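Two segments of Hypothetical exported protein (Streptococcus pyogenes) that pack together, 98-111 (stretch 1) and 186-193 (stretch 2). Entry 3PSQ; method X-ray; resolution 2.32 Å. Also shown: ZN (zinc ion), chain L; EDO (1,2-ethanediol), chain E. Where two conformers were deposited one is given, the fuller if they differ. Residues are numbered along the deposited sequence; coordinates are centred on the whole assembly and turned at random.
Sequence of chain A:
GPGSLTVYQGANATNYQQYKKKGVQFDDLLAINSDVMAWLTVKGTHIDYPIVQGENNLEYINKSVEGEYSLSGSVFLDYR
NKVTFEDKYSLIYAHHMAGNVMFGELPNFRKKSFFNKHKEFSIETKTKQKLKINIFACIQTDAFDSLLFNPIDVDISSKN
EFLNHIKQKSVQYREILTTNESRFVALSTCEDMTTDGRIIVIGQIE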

# COMPACT_ATOMS: atom_id res chain seq x y z
N ALA A 98 3.54 11.75 -6.00
CA ALA A 98 2.32 10.98 -5.92
C ALA A 98 1.86 10.73 -4.48
O ALA A 98 0.67 10.63 -4.21
N GLY A 99 2.81 10.63 -3.56
CA GLY A 99 2.46 10.40 -2.18
C GLY A 99 1.80 11.63 -1.59
O GLY A 99 0.73 11.52 -0.95
N ASN A 100 2.43 12.80 -1.78
CA ASN A 100 1.83 14.07 -1.40
C ASN A 100 0.49 14.31 -2.10
O ASN A 100 -0.43 14.77 -1.47
N VAL A 101 0.38 13.97 -3.38
CA VAL A 101 -0.88 14.19 -4.09
C VAL A 101 -2.02 13.19 -3.72
O VAL A 101 -3.17 13.61 -3.54
N MET A 102 -1.68 11.90 -3.57
CA MET A 102 -2.69 10.87 -3.44
C MET A 102 -2.81 10.22 -2.06
O MET A 102 -3.91 9.83 -1.65
N PHE A 103 -1.69 10.12 -1.35
CA PHE A 103 -1.61 9.49 -0.04
C PHE A 103 -1.37 10.51 1.06
O PHE A 103 -0.75 10.19 2.06
N GLY A 104 -1.80 11.76 0.86
CA GLY A 104 -1.58 12.78 1.88
C GLY A 104 -2.33 12.48 3.19
O GLY A 104 -1.98 13.02 4.23
N GLU A 105 -3.39 11.67 3.14
CA GLU A 105 -4.13 11.35 4.37
C GLU A 105 -3.57 10.21 5.22
O GLU A 105 -4.01 10.02 6.36
N LEU A 106 -2.61 9.44 4.69
CA LEU A 106 -2.09 8.27 5.45
C LEU A 106 -1.69 8.63 6.90
O LEU A 106 -1.93 7.85 7.81
N PRO A 107 -1.06 9.80 7.11
CA PRO A 107 -0.64 10.13 8.46
C PRO A 107 -1.81 10.31 9.47
O PRO A 107 -1.57 10.44 10.66
N ASN A 108 -3.05 10.34 8.99
CA ASN A 108 -4.18 10.35 9.93
C ASN A 108 -4.19 9.09 10.77
O ASN A 108 -4.71 9.08 11.87
N PHE A 109 -3.61 8.01 10.24
CA PHE A 109 -3.55 6.75 10.97
C PHE A 109 -2.62 6.78 12.17
O PHE A 109 -2.58 5.82 12.94
N ARG A 110 -1.86 7.87 12.32
CA ARG A 110 -1.04 8.10 13.51
C ARG A 110 -1.92 8.49 14.69
O ARG A 110 -1.51 8.35 15.85
N LYS A 111 -3.11 9.02 14.41
CA LYS A 111 -4.00 9.52 15.45
C LYS A 111 -4.84 8.38 16.04
O LYS A 111 -5.52 7.64 15.30
N ALA A 186 0.51 -3.54 2.51
CA ALA A 186 1.06 -2.33 3.07
C ALA A 186 0.87 -1.20 2.05
O ALA A 186 0.98 -1.42 0.83
N LEU A 187 0.51 -0.04 2.55
CA LEU A 187 0.43 1.18 1.76
C LEU A 187 1.44 2.15 2.38
O LEU A 187 1.45 2.35 3.59
N SER A 188 2.24 2.79 1.53
CA SER A 188 3.37 3.56 2.02
C SER A 188 3.76 4.75 1.11
O SER A 188 3.61 4.71 -0.13
N THR A 189 4.30 5.79 1.74
CA THR A 189 4.96 6.84 1.04
C THR A 189 5.92 7.55 1.99
O THR A 189 6.22 7.04 3.07
N CYS A 190 6.44 8.71 1.57
CA CYS A 190 7.30 9.50 2.43
C CYS A 190 6.54 10.23 3.55
O CYS A 190 5.33 10.38 3.52
N GLU A 191 7.29 10.67 4.54
CA GLU A 191 6.76 11.59 5.52
C GLU A 191 7.79 12.72 5.62
O GLU A 191 8.74 12.61 6.39
N ASP A 192 7.60 13.79 4.84
CA ASP A 192 8.62 14.86 4.70
C ASP A 192 8.93 15.68 5.96
O ASP A 192 9.75 16.60 5.89
N MET A 193 8.27 15.39 7.08
CA MET A 193 8.64 16.12 8.29
C MET A 193 9.76 15.47 9.08
O MET A 193 10.39 16.14 9.88

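Along the strand, alternate side chains face the helix end and turn of stretch 1. The contact begins at L187, which points toward stretch 1 with chi1 m and chi2 t. Its CB lies 4.2 Å from F103 CZ and 4.3 Å from L106 CD1; a branched apolar side chain suits this buried spot, where F103 (chi1 m) and L106 (m, t) also point toward the strand. S188 points away, yet its backbone still contributes: S188 O meets the edge of the F103 ring, 3.7 Å from CD2. T189, chi1 t, points in again. Its OG1 sits 3.3 Å from G99 CA, and a CB on G99 would clash with that hydroxyl, so glycine suits this close approach; the methyl CG2 lies 3.8 Å from F103 CB.

At C190 the contact becomes polar. Its sulfur (chi1 p) binds zinc, C190 SG to ZN 2.3 Å, while its carbonyl O accepts a hydrogen bond from 1,2-ethanediol O2 at 2.9 Å. E191, chi1 t, starts sideways, but its long side chain carries a carboxylate to the positive guanidinium of R110 (m, t): a salt bridge, OE1 to R110 NH1 2.9 Å. D192, chi1 m, uses both carboxylate oxygens: OD1 binds ZN at 1.9 Å, and OD2 accepts a nearly straight hydrogen bond from N100 ND2 at 3.1 Å.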

# COMPACT_ATOMS: atom_id res chain seq x y z
CB ALA A 98 2.44 9.67 -6.66
CB ASN A 100 2.79 15.24 -1.68
CG ASN A 100 3.75 15.51 -0.51
OD1 ASN A 100 3.44 16.27 0.39
ND2 ASN A 100 4.93 14.88 -0.54
CB VAL A 101 -0.66 14.24 -5.61
CG1 VAL A 101 -2.00 14.43 -6.36
CG2 VAL A 101 0.35 15.41 -5.97
CB MET A 102 -2.53 9.82 -4.54
CG MET A 102 -2.56 10.42 -5.94
SD MET A 102 -1.97 9.30 -7.23
CE MET A 102 -3.32 8.12 -7.27
CB PHE A 103 -0.44 8.46 -0.01
CG PHE A 103 -0.77 7.05 -0.57
CD1 PHE A 103 -2.05 6.68 -0.91
CD2 PHE A 103 0.24 6.07 -0.67
CE1 PHE A 103 -2.34 5.35 -1.38
CE2 PHE A 103 -0.03 4.77 -1.17
CZ PHE A 103 -1.33 4.41 -1.51
CB GLU A 105 -5.58 11.03 4.04
CG GLU A 105 -6.36 12.21 3.46
CD GLU A 105 -7.56 11.76 2.67
OE1 GLU A 105 -7.39 11.15 1.62
OE2 GLU A 105 -8.69 12.01 3.09
CB LEU A 106 -0.97 7.53 4.71
CG LEU A 106 -1.35 6.68 3.49
CD1 LEU A 106 -0.16 5.86 2.98
CD2 LEU A 106 -2.56 5.79 3.76
CB PRO A 107 0.13 11.45 8.31
CG PRO A 107 0.53 11.48 6.91
CD PRO A 107 -0.51 10.75 6.12
CB ASN A 108 -5.53 10.50 9.19
CG ASN A 108 -5.67 11.87 8.53
OD1 ASN A 108 -5.00 12.82 8.92
ND2 ASN A 108 -6.53 11.97 7.53
CB PHE A 109 -3.20 5.61 10.03
CG PHE A 109 -4.33 5.22 9.13
CD1 PHE A 109 -5.37 4.44 9.60
CD2 PHE A 109 -4.37 5.65 7.82
CE1 PHE A 109 -6.44 4.07 8.76
CE2 PHE A 109 -5.40 5.29 7.00
CZ PHE A 109 -6.45 4.49 7.46
CB ARG A 110 -0.01 9.21 13.25
CG ARG A 110 0.99 8.92 12.11
CD ARG A 110 1.88 10.15 11.75
NE ARG A 110 2.84 10.35 12.81
CZ ARG A 110 4.08 9.85 12.80
NH1 ARG A 110 4.53 9.18 11.75
NH2 ARG A 110 4.87 10.04 13.85
CB LYS A 111 -4.94 10.60 14.91
CG LYS A 111 -4.26 11.87 14.38
CD LYS A 111 -5.28 12.62 13.46
CE LYS A 111 -4.82 14.02 12.97
NZ LYS A 111 -6.02 14.97 12.86
CB ALA A 186 2.53 -2.54 3.38
CB LEU A 187 -0.96 1.82 1.82
CG LEU A 187 -2.21 0.95 1.86
CD1 LEU A 187 -3.42 1.85 2.29
CD2 LEU A 187 -2.42 0.30 0.50
CB SER A 188 4.58 2.62 2.14
OG SER A 188 5.65 3.24 2.83
CB THR A 189 3.94 7.81 0.34
OG1 THR A 189 4.67 8.71 -0.50
CG2 THR A 189 3.08 8.55 1.34
CB CYS A 190 8.06 10.52 1.60
SG CYS A 190 6.99 11.68 0.72
CB GLU A 191 6.54 10.86 6.84
CG GLU A 191 5.70 11.60 7.86
CD GLU A 191 4.86 10.63 8.68
OE1 GLU A 191 5.38 9.52 9.00
OE2 GLU A 191 3.69 10.98 9.02
CB ASP A 192 8.27 15.84 3.57
CG ASP A 192 8.07 15.15 2.24
OD1 ASP A 192 8.92 14.31 1.82
OD2 ASP A 192 7.03 15.46 1.61
CB MET A 193 7.44 16.42 9.18
CG MET A 193 6.41 17.39 8.56
SD MET A 193 7.04 19.06 8.18
CE MET A 193 7.15 19.03 6.39
ZN ZN L . 8.47 13.32 0.20
C1 EDO E . 2.26 12.04 2.09
O1 EDO E . 2.79 13.36 2.25
C2 EDO E . 1.96 11.43 3.47
O2 EDO E . 2.96 11.73 4.47
O HOH W 1 4.42 16.58 3.04
O HOH W 2 10.63 12.63 0.02